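Local coordinates for beta-mannosidase (Trichoderma harzianum, PDB 4CVU), which probably hydrolyses terminal beta-linked mannose residues from the non-reducing ends of mannosides, as a retaining enzyme of glycoside hydrolase family 2, at residues A[435-440]-A[476-481]; A[321-326]-A[343-348]. All coordinates share one frame; numbering follows the deposited sequence.

Interaction 1: A[435-440]-A[476-481]; sequences IADERG and NHHASL. With CD (cadmium ion), chain S; CD (cadmium ion), chain V.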
ATOM      1  N   ILE A 435     -11.478  32.853   1.990  1.00 33.82           N
ATOM      2  CA  ILE A 435     -11.487  32.175   3.254  1.00 33.21           C
ATOM      3  C   ILE A 435     -10.651  33.014   4.236  1.00 33.62           C
ATOM      4  O   ILE A 435     -11.044  33.309   5.363  1.00 33.84           O
ATOM      5  CB  ILE A 435     -10.926  30.755   3.092  1.00 32.68           C
ATOM      6  CG1 ILE A 435     -11.999  29.894   2.385  1.00 32.78           C
ATOM      7  CG2 ILE A 435     -10.630  30.148   4.459  1.00 32.47           C
ATOM      8  CD1 ILE A 435     -11.497  28.641   1.766  1.00 32.63           C
ATOM      9  N   ALA A 436      -9.505  33.423   3.780  1.00 33.61           N
ATOM     10  CA  ALA A 436      -8.631  34.266   4.634  1.00 33.79           C
ATOM     11  C   ALA A 436      -9.359  35.543   5.045  1.00 35.48           C
ATOM     12  O   ALA A 436      -9.504  35.834   6.228  1.00 35.95           O
ATOM     13  CB  ALA A 436      -7.367  34.574   3.857  1.00 33.17           C
ATOM     14  N   ASP A 437      -9.892  36.270   4.066  1.00 36.18           N
ATOM     15  CA  ASP A 437     -10.692  37.480   4.308  1.00 37.83           C
ATOM     16  C   ASP A 437     -11.673  37.371   5.473  1.00 39.07           C
ATOM     17  O   ASP A 437     -11.673  38.188   6.399  1.00 39.18           O
ATOM     18  CB  ASP A 437     -11.537  37.797   3.053  1.00 37.96           C
ATOM     19  CG  ASP A 437     -10.746  38.340   1.925  1.00 38.43           C
ATOM     20  OD1 ASP A 437      -9.545  38.666   2.083  1.00 37.05           O
ATOM     21  OD2 ASP A 437     -11.355  38.493   0.833  1.00 38.41           O
ATOM     22  N   GLU A 438     -12.541  36.366   5.411  1.00 39.08           N
ATOM     23  CA  GLU A 438     -13.614  36.244   6.380  1.00 39.78           C
ATOM     24  C   GLU A 438     -13.206  35.731   7.748  1.00 39.70           C
ATOM     25  O   GLU A 438     -13.887  36.021   8.733  1.00 39.85           O
ATOM     26  CB  GLU A 438     -14.723  35.370   5.809  1.00 39.45           C
ATOM     27  CG  GLU A 438     -14.329  33.925   5.673  1.00 39.95           C
ATOM     28  CD  GLU A 438     -15.247  33.173   4.729  1.00 42.02           C
ATOM     29  OE1 GLU A 438     -16.143  33.822   4.152  1.00 42.17           O
ATOM     30  OE2 GLU A 438     -15.045  31.958   4.514  1.00 40.43           O
ATOM     31  N   ARG A 439     -12.113  34.972   7.818  1.00 39.98           N
ATOM     32  CA  ARG A 439     -11.560  34.481   9.076  1.00 39.12           C
ATOM     33  C   ARG A 439     -10.558  35.451   9.707  1.00 39.59           C
ATOM     34  O   ARG A 439     -10.217  35.311  10.881  1.00 40.06           O
ATOM     35  CB  ARG A 439     -10.828  33.141   8.847  1.00 39.06           C
ATOM     36  CG  ARG A 439     -11.754  31.995   8.506  1.00 39.26           C
ATOM     37  CD  ARG A 439     -10.968  30.771   8.099  1.00 39.94           C
ATOM     38  NE  ARG A 439     -11.826  29.619   7.778  1.00 40.26           N
ATOM     39  CZ  ARG A 439     -11.977  28.528   8.533  1.00 40.71           C
ATOM     40  NH1 ARG A 439     -11.361  28.411   9.709  1.00 40.75           N
ATOM     41  NH2 ARG A 439     -12.752  27.532   8.100  1.00 40.68           N
ATOM     42  N   GLY A 440     -10.026  36.375   8.929  1.00 38.58           N
ATOM     43  CA  GLY A 440      -9.050  37.330   9.478  1.00 39.46           C
ATOM     44  C   GLY A 440      -7.594  36.895   9.545  1.00 39.10           C
ATOM     45  O   GLY A 440      -6.858  37.294  10.459  1.00 39.29           O
ATOM     46  N   ASN A 476      -6.169  42.497  -5.527  1.00 41.93           N
ATOM     47  CA  ASN A 476      -6.030  43.730  -4.756  1.00 41.05           C
ATOM     48  C   ASN A 476      -7.176  44.041  -3.792  1.00 41.21           C
ATOM     49  O   ASN A 476      -6.970  44.687  -2.778  1.00 39.91           O
ATOM     50  CB  ASN A 476      -5.854  44.943  -5.684  1.00 42.89           C
ATOM     51  CG  ASN A 476      -5.297  46.126  -4.952  1.00 42.63           C
ATOM     52  OD1 ASN A 476      -4.159  46.110  -4.497  1.00 42.43           O
ATOM     53  ND2 ASN A 476      -6.112  47.140  -4.787  1.00 43.80           N
ATOM     54  N   HIS A 477      -8.375  43.573  -4.117  1.00 40.62           N
ATOM     55  CA  HIS A 477      -9.550  43.880  -3.308  1.00 42.60           C
ATOM     56  C   HIS A 477      -9.730  43.041  -2.049  1.00 43.20           C
ATOM     57  O   HIS A 477     -10.654  43.291  -1.278  1.00 42.28           O
ATOM     58  CB  HIS A 477     -10.800  43.667  -4.159  1.00 44.25           C
ATOM     59  CG  HIS A 477     -11.108  42.238  -4.413  1.00 45.22           C
ATOM     60  ND1 HIS A 477     -12.002  41.527  -3.639  1.00 47.34           N
ATOM     61  CD2 HIS A 477     -10.634  41.370  -5.335  1.00 45.59           C
ATOM     62  CE1 HIS A 477     -12.084  40.288  -4.088  1.00 45.80           C
ATOM     63  NE2 HIS A 477     -11.262  40.168  -5.108  1.00 46.84           N
ATOM     64  N   HIS A 478      -8.904  41.996  -1.892  1.00 41.35           N
ATOM     65  CA  HIS A 478      -8.996  41.118  -0.732  1.00 39.96           C
ATOM     66  C   HIS A 478      -8.449  41.774   0.506  1.00 38.82           C
ATOM     67  O   HIS A 478      -7.272  42.152   0.530  1.00 39.30           O
ATOM     68  CB  HIS A 478      -8.238  39.818  -1.004  1.00 38.52           C
ATOM     69  CG  HIS A 478      -8.946  38.915  -1.950  1.00 38.59           C
ATOM     70  ND1 HIS A 478     -10.120  38.281  -1.611  1.00 39.95           N
ATOM     71  CD2 HIS A 478      -8.678  38.560  -3.222  1.00 39.20           C
ATOM     72  CE1 HIS A 478     -10.520  37.534  -2.620  1.00 40.05           C
ATOM     73  NE2 HIS A 478      -9.686  37.711  -3.623  1.00 40.38           N
ATOM     74  N   ALA A 479      -9.279  41.890   1.550  1.00 39.28           N
ATOM     75  CA  ALA A 479      -8.804  42.488   2.820  1.00 39.58           C
ATOM     76  C   ALA A 479      -7.662  41.710   3.486  1.00 41.74           C
ATOM     77  O   ALA A 479      -6.822  42.299   4.176  1.00 40.48           O
ATOM     78  CB  ALA A 479      -9.946  42.659   3.789  1.00 40.13           C
ATOM     79  N   SER A 480      -7.609  40.395   3.239  1.00 40.93           N
ATOM     80  CA  SER A 480      -6.537  39.548   3.808  1.00 40.36           C
ATOM     81  C   SER A 480      -5.143  39.832   3.207  1.00 39.40           C
ATOM     82  O   SER A 480      -4.129  39.548   3.832  1.00 40.65           O
ATOM     83  CB  SER A 480      -6.896  38.091   3.590  1.00 39.06           C
ATOM     84  OG  SER A 480      -6.614  37.758   2.256  1.00 40.87           O
ATOM     85  N   LEU A 481      -5.090  40.385   2.002  1.00 38.27           N
ATOM     86  CA  LEU A 481      -3.831  40.605   1.309  1.00 39.14           C
ATOM     87  C   LEU A 481      -3.035  41.614   2.104  1.00 38.95           C
ATOM     88  O   LEU A 481      -3.525  42.683   2.412  1.00 38.96           O
ATOM     89  CB  LEU A 481      -4.068  41.109  -0.120  1.00 39.73           C
ATOM     90  CG  LEU A 481      -2.822  41.527  -0.919  1.00 41.52           C
ATOM     91  CD1 LEU A 481      -1.871  40.350  -1.097  1.00 40.44           C
ATOM     92  CD2 LEU A 481      -3.197  42.128  -2.286  1.00 41.45           C
TER
HETATM   93 CD    CD S1014     -11.329  37.953  -6.786  1.00 76.45          CD
HETATM   94 CD    CD V1017     -16.773  31.411   3.016  1.00 81.63          CD
HETATM   95  O   HOH W   1     -12.120  41.128   0.922  1.00 41.57           O
HETATM   96  O   HOH W   2      -9.029  37.127  -6.626  1.00 35.19           O
HETATM   97  O   HOH W   3     -13.686  37.338  -7.887  1.00 53.53           O
HETATM   98  O   HOH W   4     -18.946  31.230   1.939  1.00 60.17           O
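D437 and H478 meet in a His-carboxylate hydrogen bond: ND1 of H478 donates to OD2 of D437 over 2.7 Å. The bond is almost straight, 177° at the hydrogen; OD2 lies in the ring plane and is approached on its syn side, while carboxylate and imidazole are turned 39° apart. OD1 of the same carboxylate takes the backbone N of S480 at 2.8 Å on its anti side, and S480 OG, set between its own backbone N and carbonyl carbon (chi1 78°), adds a weak bond to the same oxygen. A water accepts from A479 N at 3.0 Å and donates weakly to D437 OD2, so both carboxylate oxygens are held and the group's rotation is probably fixed.

Apolar contact is slight, A436 CB resting on S480 CB at 3.6 Å.

Metal binding lies at the margin. H477 NE2 holds a cadmium ion at 2.8 Å, completed by D430 and two waters; one of these waters also bonds H478 NE2, whose ring takes H477 CE1 over one face. E438 grips a second cadmium through both carboxylate oxygens.

The carboxylate thus fastens the type I turn of H478 to L481 against helix 430-439. The turn lies between helix 458-475 and parallel strand 481-485, consistent with the (beta/alpha) barrel expected of this family; L443 of strand 442-446 packs on both A436 and S480, and helix 401-413 covers I435.

Interaction 2: A[321-326]-A[343-348]; sequences QQLYNI and QRRVGF
Y324 O receives the backbone N of V346 at 2.8 Å and is also approached by R345 CA. Y324 N returns the bond to V346 O at 2.8 Å, making this a hydrogen-bonded antiparallel pair. I326 and R344 form the next such pair, and N325 faces R345 in the non-hydrogen-bonded pair between them. Beyond the strands, one water bridges Q322 O and F348 N.

Y324, I326 and V346 share their face with R344, whose chain reaches T231 and H477 rather than the apolar cluster. CG2 of I326 meets CG1 of V346 at 3.6 Å. The Y324 ring brings CD2 to the rim of F348 at CD1, 3.6 Å away, the two planes 82° apart. This cluster packs onto I233 and I235 of strand 227-237 and V254 of strand 252-261, and Y324 OH bonds K311 N.

The other face is more polar. R345 has CG anti to the backbone N (chi1 -175°), placing CG 3.5 Å from N325 OD1. L323 CD1 lies over one face of the guanidinium, toward its rim, 3.6 Å from R345 NE, and R345 NH2 bonds E438 OE1. An alanine in place of R345 would probably leave E438 without this cationic mate and open a gap beside the L323 methyl.

The chemistry thus divides the hairpin: Y324, I326, V346 and F348 pack into the interior of the beta-sandwich, while the charged arm of R345 reaches from the opposite face to helix 430-439, probably part of the catalytic barrel, which bears E438.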
ATOM      1  N   GLN A 321     -14.179  41.028  11.539  1.00 47.05           N
ATOM      2  CA  GLN A 321     -13.787  40.842  10.164  1.00 47.16           C
ATOM      3  C   GLN A 321     -14.851  41.453   9.253  1.00 47.60           C
ATOM      4  O   GLN A 321     -15.436  40.792   8.411  1.00 47.29           O
ATOM      5  CB  GLN A 321     -13.523  39.353   9.880  1.00 47.80           C
ATOM      6  CG  GLN A 321     -12.221  38.884  10.532  1.00 46.04           C
ATOM      7  CD  GLN A 321     -12.333  38.791  12.035  1.00 44.14           C
ATOM      8  OE1 GLN A 321     -13.215  38.102  12.535  1.00 45.63           O
ATOM      9  NE2 GLN A 321     -11.442  39.466  12.758  1.00 42.85           N
ATOM     10  N   GLN A 322     -15.064  42.756   9.427  1.00 49.66           N
ATOM     11  CA  GLN A 322     -16.083  43.481   8.678  1.00 48.10           C
ATOM     12  C   GLN A 322     -15.772  43.492   7.190  1.00 45.57           C
ATOM     13  O   GLN A 322     -14.720  43.964   6.771  1.00 43.97           O
ATOM     14  CB  GLN A 322     -16.174  44.923   9.177  1.00 50.44           C
ATOM     15  CG  GLN A 322     -17.310  45.723   8.549  1.00 51.36           C
ATOM     16  CD  GLN A 322     -18.680  45.259   9.027  1.00 52.67           C
ATOM     17  OE1 GLN A 322     -18.956  45.252  10.228  1.00 53.40           O
ATOM     18  NE2 GLN A 322     -19.548  44.879   8.082  1.00 53.04           N
ATOM     19  N   LEU A 323     -16.706  42.994   6.403  1.00 45.38           N
ATOM     20  CA  LEU A 323     -16.563  43.003   4.957  1.00 48.48           C
ATOM     21  C   LEU A 323     -17.804  43.639   4.344  1.00 49.62           C
ATOM     22  O   LEU A 323     -18.846  43.675   4.982  1.00 49.06           O
ATOM     23  CB  LEU A 323     -16.371  41.573   4.405  1.00 45.91           C
ATOM     24  CG  LEU A 323     -15.078  40.923   4.897  1.00 46.26           C
ATOM     25  CD1 LEU A 323     -15.072  39.464   4.502  1.00 47.43           C
ATOM     26  CD2 LEU A 323     -13.837  41.653   4.360  1.00 45.79           C
ATOM     27  N   TYR A 324     -17.673  44.078   3.092  1.00 48.49           N
ATOM     28  CA  TYR A 324     -18.769  44.664   2.358  1.00 50.61           C
ATOM     29  C   TYR A 324     -18.789  44.137   0.935  1.00 50.19           C
ATOM     30  O   TYR A 324     -17.739  43.886   0.368  1.00 49.42           O
ATOM     31  CB  TYR A 324     -18.615  46.203   2.320  1.00 50.15           C
ATOM     32  CG  TYR A 324     -18.740  46.911   3.655  1.00 51.84           C
ATOM     33  CD1 TYR A 324     -19.987  47.269   4.158  1.00 55.50           C
ATOM     34  CD2 TYR A 324     -17.613  47.294   4.382  1.00 50.72           C
ATOM     35  CE1 TYR A 324     -20.117  47.939   5.367  1.00 54.50           C
ATOM     36  CE2 TYR A 324     -17.727  47.956   5.584  1.00 52.58           C
ATOM     37  CZ  TYR A 324     -18.984  48.289   6.073  1.00 53.22           C
ATOM     38  OH  TYR A 324     -19.103  48.942   7.266  1.00 53.69           O
ATOM     39  N   ASN A 325     -19.977  43.997   0.357  1.00 51.47           N
ATOM     40  CA  ASN A 325     -20.106  43.756  -1.073  1.00 53.89           C
ATOM     41  C   ASN A 325     -20.190  45.087  -1.843  1.00 57.19           C
ATOM     42  O   ASN A 325     -20.954  45.969  -1.479  1.00 58.24           O
ATOM     43  CB  ASN A 325     -21.317  42.869  -1.374  1.00 55.73           C
ATOM     44  CG  ASN A 325     -21.128  41.422  -0.874  1.00 60.17           C
ATOM     45  OD1 ASN A 325     -20.008  41.001  -0.559  1.00 58.27           O
ATOM     46  ND2 ASN A 325     -22.216  40.651  -0.826  1.00 60.87           N
ATOM     47  N   ILE A 326     -19.382  45.215  -2.888  1.00 56.90           N
ATOM     48  CA  ILE A 326     -19.394  46.358  -3.766  1.00 58.00           C
ATOM     49  C   ILE A 326     -19.737  45.840  -5.142  1.00 59.73           C
ATOM     50  O   ILE A 326     -18.987  45.038  -5.713  1.00 57.82           O
ATOM     51  CB  ILE A 326     -18.059  47.154  -3.758  1.00 58.53           C
ATOM     52  CG1 ILE A 326     -18.083  48.284  -4.803  1.00 62.70           C
ATOM     53  CG2 ILE A 326     -16.855  46.277  -4.022  1.00 60.00           C
ATOM     54  CD1 ILE A 326     -16.948  49.289  -4.663  1.00 61.95           C
ATOM     55  N   GLN A 343     -18.997  42.376  -9.287  1.00 55.98           N
ATOM     56  CA  GLN A 343     -19.158  42.356  -7.846  1.00 55.17           C
ATOM     57  C   GLN A 343     -17.956  41.703  -7.174  1.00 53.43           C
ATOM     58  O   GLN A 343     -17.504  40.663  -7.602  1.00 54.69           O
ATOM     59  CB  GLN A 343     -20.424  41.600  -7.491  1.00 58.12           C
ATOM     60  CG  GLN A 343     -20.736  41.601  -6.011  1.00 62.38           C
ATOM     61  CD  GLN A 343     -22.063  40.931  -5.716  1.00 68.75           C
ATOM     62  OE1 GLN A 343     -23.007  41.009  -6.516  1.00 78.25           O
ATOM     63  NE2 GLN A 343     -22.150  40.271  -4.568  1.00 68.31           N
ATOM     64  N   ARG A 344     -17.440  42.352  -6.141  1.00 51.73           N
ATOM     65  CA  ARG A 344     -16.403  41.813  -5.293  1.00 49.78           C
ATOM     66  C   ARG A 344     -16.769  41.987  -3.817  1.00 47.73           C
ATOM     67  O   ARG A 344     -17.582  42.842  -3.463  1.00 49.92           O
ATOM     68  CB  ARG A 344     -15.079  42.528  -5.600  1.00 47.80           C
ATOM     69  CG  ARG A 344     -14.498  42.235  -6.988  1.00 47.53           C
ATOM     70  CD  ARG A 344     -14.221  40.760  -7.212  1.00 46.65           C
ATOM     71  NE  ARG A 344     -13.505  40.488  -8.454  1.00 45.45           N
ATOM     72  CZ  ARG A 344     -14.069  40.221  -9.628  1.00 44.75           C
ATOM     73  NH1 ARG A 344     -15.371  40.191  -9.771  1.00 46.27           N
ATOM     74  NH2 ARG A 344     -13.311  39.971 -10.676  1.00 45.37           N
ATOM     75  N   ARG A 345     -16.151  41.194  -2.950  1.00 46.05           N
ATOM     76  CA  ARG A 345     -16.272  41.409  -1.508  1.00 44.78           C
ATOM     77  C   ARG A 345     -14.993  42.077  -0.998  1.00 43.52           C
ATOM     78  O   ARG A 345     -13.890  41.632  -1.283  1.00 44.17           O
ATOM     79  CB  ARG A 345     -16.570  40.102  -0.774  1.00 44.50           C
ATOM     80  CG  ARG A 345     -16.813  40.310   0.718  1.00 46.21           C
ATOM     81  CD  ARG A 345     -17.328  39.073   1.439  1.00 47.42           C
ATOM     82  NE  ARG A 345     -16.324  38.020   1.501  1.00 46.92           N
ATOM     83  CZ  ARG A 345     -16.455  36.850   2.117  1.00 47.20           C
ATOM     84  NH1 ARG A 345     -17.564  36.551   2.774  1.00 47.28           N
ATOM     85  NH2 ARG A 345     -15.443  35.983   2.095  1.00 45.23           N
ATOM     86  N   VAL A 346     -15.150  43.163  -0.261  1.00 44.05           N
ATOM     87  CA  VAL A 346     -14.019  44.010   0.133  1.00 44.27           C
ATOM     88  C   VAL A 346     -14.007  44.363   1.622  1.00 42.93           C
ATOM     89  O   VAL A 346     -14.974  44.156   2.321  1.00 43.06           O
ATOM     90  CB  VAL A 346     -14.008  45.323  -0.708  1.00 44.64           C
ATOM     91  CG1 VAL A 346     -13.991  44.994  -2.191  1.00 43.29           C
ATOM     92  CG2 VAL A 346     -15.213  46.211  -0.395  1.00 46.53           C
ATOM     93  N   GLY A 347     -12.901  44.939   2.082  1.00 44.14           N
ATOM     94  CA  GLY A 347     -12.789  45.460   3.443  1.00 43.67           C
ATOM     95  C   GLY A 347     -12.164  46.845   3.456  1.00 46.04           C
ATOM     96  O   GLY A 347     -11.406  47.213   2.539  1.00 45.48           O
ATOM     97  N   PHE A 348     -12.501  47.615   4.482  1.00 46.13           N
ATOM     98  CA  PHE A 348     -11.897  48.902   4.729  1.00 46.55           C
ATOM     99  C   PHE A 348     -10.863  48.735   5.808  1.00 45.78           C
ATOM    100  O   PHE A 348     -11.201  48.550   6.971  1.00 47.96           O
ATOM    101  CB  PHE A 348     -12.957  49.938   5.145  1.00 47.51           C
ATOM    102  CG  PHE A 348     -13.857  50.341   4.029  1.00 48.15           C
ATOM    103  CD1 PHE A 348     -14.972  49.582   3.714  1.00 49.01           C
ATOM    104  CD2 PHE A 348     -13.588  51.488   3.280  1.00 48.84           C
ATOM    105  CE1 PHE A 348     -15.807  49.967   2.670  1.00 50.54           C
ATOM    106  CE2 PHE A 348     -14.405  51.867   2.239  1.00 49.29           C
ATOM    107  CZ  PHE A 348     -15.517  51.108   1.934  1.00 50.48           C
TER
HETATM  108  O   HOH W   5     -14.330  46.831   6.458  1.00 42.64           O

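Overall arrangement
From the N terminus, interaction 2 comes first: residues 321-326 and 343-348 close the hairpin of strands 324-332 and 340-346, the latter outermost in its seven-stranded antiparallel sheet. Interaction 1 opens only after that hairpin is complete, and its segments 435-440 and 476-481 enclose strand 442-446 and helix 458-475, a beta-alpha unit of the next domain, whose parallel strands fit the TIM barrel of this family. The two contacts are therefore in series, neither nested nor crossed, yet their centres lie about 9 Å apart. R345 joins them twice, through a salt bridge to E438 and, by its carbonyl O, a probable hydrogen bond from the H477 ring, tying the immunoglobulin-like sandwich to the barrel.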